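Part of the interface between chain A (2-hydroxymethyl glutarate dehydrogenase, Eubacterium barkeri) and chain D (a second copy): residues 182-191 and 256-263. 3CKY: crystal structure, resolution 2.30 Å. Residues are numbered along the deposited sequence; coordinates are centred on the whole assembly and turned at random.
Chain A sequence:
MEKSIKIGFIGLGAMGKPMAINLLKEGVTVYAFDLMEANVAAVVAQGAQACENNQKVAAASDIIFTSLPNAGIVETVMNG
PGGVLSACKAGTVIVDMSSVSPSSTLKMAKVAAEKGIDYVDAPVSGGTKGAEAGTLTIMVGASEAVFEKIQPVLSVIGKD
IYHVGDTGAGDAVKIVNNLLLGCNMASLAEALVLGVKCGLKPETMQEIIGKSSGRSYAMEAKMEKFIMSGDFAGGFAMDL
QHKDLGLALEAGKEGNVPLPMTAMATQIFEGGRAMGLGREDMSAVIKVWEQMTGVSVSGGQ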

# COMPACT_ATOMS: atom_id res chain seq x y z
N GLY A 182 -6.99 11.00 -9.48
CA GLY A 182 -7.41 10.05 -8.47
C GLY A 182 -6.60 10.10 -7.19
O GLY A 182 -7.16 10.13 -6.10
N CYS A 183 -5.28 10.14 -7.33
CA CYS A 183 -4.40 10.26 -6.17
C CYS A 183 -4.64 11.56 -5.40
O CYS A 183 -4.71 11.56 -4.17
N ASN A 184 -4.76 12.66 -6.14
CA ASN A 184 -4.91 13.98 -5.53
C ASN A 184 -6.20 14.04 -4.75
O ASN A 184 -6.25 14.62 -3.67
N MET A 185 -7.25 13.41 -5.28
CA MET A 185 -8.53 13.36 -4.60
C MET A 185 -8.48 12.49 -3.35
O MET A 185 -8.95 12.89 -2.28
N ALA A 186 -7.91 11.30 -3.47
CA ALA A 186 -7.73 10.43 -2.31
C ALA A 186 -6.97 11.15 -1.17
O ALA A 186 -7.33 11.03 -0.01
N SER A 187 -5.91 11.87 -1.53
CA SER A 187 -5.14 12.63 -0.54
C SER A 187 -5.98 13.74 0.09
O SER A 187 -5.97 13.95 1.30
N LEU A 188 -6.74 14.43 -0.75
CA LEU A 188 -7.63 15.51 -0.30
C LEU A 188 -8.67 15.00 0.71
O LEU A 188 -8.94 15.63 1.74
N ALA A 189 -9.22 13.83 0.42
CA ALA A 189 -10.26 13.23 1.26
C ALA A 189 -9.84 13.13 2.74
O ALA A 189 -10.53 13.65 3.64
N GLU A 190 -8.70 12.45 2.97
CA GLU A 190 -8.20 12.26 4.34
C GLU A 190 -7.72 13.59 4.96
O GLU A 190 -7.91 13.81 6.17
N ALA A 191 -7.14 14.46 4.13
CA ALA A 191 -6.67 15.78 4.58
C ALA A 191 -7.78 16.65 5.14
O ALA A 191 -7.61 17.33 6.17
N ASN D 256 -7.41 10.36 15.90
CA ASN D 256 -7.96 9.11 15.35
C ASN D 256 -8.53 9.27 13.93
O ASN D 256 -9.65 8.87 13.65
N VAL D 257 -7.71 9.84 13.05
CA VAL D 257 -8.06 10.00 11.65
C VAL D 257 -7.02 9.23 10.83
O VAL D 257 -5.84 9.56 10.85
N PRO D 258 -7.44 8.15 10.17
CA PRO D 258 -6.53 7.44 9.27
C PRO D 258 -6.04 8.31 8.11
O PRO D 258 -6.80 9.08 7.53
N LEU D 259 -4.77 8.15 7.77
CA LEU D 259 -4.08 8.95 6.77
C LEU D 259 -3.23 8.02 5.90
O LEU D 259 -2.00 8.11 5.88
N PRO D 260 -3.88 7.10 5.18
CA PRO D 260 -3.14 6.14 4.36
C PRO D 260 -2.26 6.75 3.25
O PRO D 260 -1.14 6.31 3.07
N MET D 261 -2.75 7.75 2.54
CA MET D 261 -1.96 8.39 1.48
C MET D 261 -0.76 9.12 2.08
O MET D 261 0.35 9.02 1.56
N THR D 262 -1.00 9.86 3.17
CA THR D 262 0.06 10.57 3.87
C THR D 262 1.13 9.60 4.36
O THR D 262 2.34 9.85 4.20
N ALA D 263 0.66 8.50 4.94
CA ALA D 263 1.54 7.46 5.47
C ALA D 263 2.46 6.88 4.38
O ALA D 263 3.63 6.65 4.63

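The contact is organised by two side chains that reach in opposite senses across the interface: A:Glu190 leaves the chain A helix for the first turn of a chain D helix, and D:Met261 leaves that turn for the surface of the chain A helix. The CA-to-CB bonds of both point toward the other stretch, and these residues have the largest areas covered by it, 133 and 99 Å² respectively.

A:Glu190 has chi1 at 70° (p) and chi2 at -172° (t), so its chain is extended from CA to CD and carries the carboxylate to the start of the D helix. D:Leu259 occupies the N-cap position there, and the amides of D:Met261 and D:Thr262, in the first turn, have no preceding helical turn to supply carbonyl acceptors. The carboxylate meets this need. D:Met261 N donates to A:Glu190 OE2 at 3.0 Å, with an angle of 159° at the hydrogen, and D:Thr262 N donates to A:Glu190 OE1 at 2.8 Å and 161°. Both bonds are therefore of normal length and close to straight. D:Thr262, with chi1 at -57° (m), adds its hydroxyl, OG1 donating to A:Glu190 OE1 at 2.7 Å; its CA-to-CB bond lies sideways, yet this rotamer brings OG1 within reach. D:Pro260 has no amide hydrogen to offer, and its ring instead packs against the carboxylate, with CD 3.2 Å from A:Glu190 OE2. The side chain of D:Leu259, m at chi1 and t at chi2, also comes close, its CB lying 3.5 Å from A:Glu190 OE1.

D:Met261 is m at all three chi angles (-63°, -65° and -70°), a folded course that lays the thioether along the A helix. Its side chain sits as a knob in a hole formed by A:Cys183, A:Ala186, A:Ser187 and A:Glu190. D:Met261 CG is 4.0 Å from A:Ala186 CB, the small methyl that points toward chain D, while the terminal CE reaches A:Ser187 OG at 3.6 Å and A:Cys183 CB at 4.3 Å. A:Cys183 and A:Ser187 are both m at chi1 and point sideways. A:Ser187 OG lies 3.0 Å from A:Cys183 O, one turn back in its own helix.

At the margin, D:Val257 (chi1 174°, t) points toward chain A, but its CG1 only grazes A:Glu190 O at 4.2 Å. A:Asn184 and A:Ala191 point away, consistent with a contact carried by one side of the A helix.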

# COMPACT_ATOMS: atom_id res chain seq x y z
CB CYS A 183 -2.93 10.20 -6.60
SG CYS A 183 -2.33 8.57 -7.13
CB ASN A 184 -4.85 15.08 -6.60
CG ASN A 184 -3.49 15.20 -7.26
OD1 ASN A 184 -2.50 14.63 -6.79
ND2 ASN A 184 -3.43 15.96 -8.34
CB MET A 185 -9.61 12.85 -5.54
CG MET A 185 -11.02 12.73 -4.90
SD MET A 185 -11.80 14.29 -4.44
CE MET A 185 -11.84 14.20 -2.64
CB ALA A 186 -7.00 9.12 -2.73
CB SER A 187 -3.89 13.23 -1.19
OG SER A 187 -3.05 12.23 -1.75
CB LEU A 188 -8.32 16.15 -1.51
CG LEU A 188 -9.17 17.40 -1.21
CD1 LEU A 188 -8.33 18.53 -0.58
CD2 LEU A 188 -9.90 17.86 -2.47
CB ALA A 189 -10.65 11.86 0.72
CB GLU A 190 -7.11 11.19 4.38
CG GLU A 190 -5.77 11.59 3.72
CD GLU A 190 -4.78 10.44 3.62
OE1 GLU A 190 -3.60 10.60 4.01
OE2 GLU A 190 -5.19 9.36 3.14
CB ALA A 191 -5.99 16.52 3.43
CB ASN D 256 -9.00 8.51 16.29
CG ASN D 256 -8.45 8.25 17.68
OD1 ASN D 256 -7.50 7.48 17.87
ND2 ASN D 256 -9.04 8.91 18.67
CB VAL D 257 -8.05 11.48 11.24
CG1 VAL D 257 -8.27 11.64 9.73
CG2 VAL D 257 -9.09 12.28 12.10
CB PRO D 258 -7.39 6.28 8.74
CG PRO D 258 -8.51 6.13 9.74
CD PRO D 258 -8.76 7.49 10.26
CB LEU D 259 -3.21 10.00 7.45
CG LEU D 259 -3.89 11.10 8.28
CD1 LEU D 259 -2.81 11.91 9.05
CD2 LEU D 259 -4.76 12.02 7.42
CB PRO D 260 -4.25 5.27 3.75
CG PRO D 260 -5.48 6.05 3.88
CD PRO D 260 -5.32 6.87 5.12
CB MET D 261 -2.83 9.38 0.68
CG MET D 261 -4.00 8.74 -0.08
SD MET D 261 -3.53 7.59 -1.38
CE MET D 261 -2.84 8.71 -2.59
CB THR D 262 -0.51 11.32 5.08
OG1 THR D 262 -1.53 12.21 4.65
CG2 THR D 262 0.56 12.08 5.81
CB ALA D 263 0.72 6.37 6.12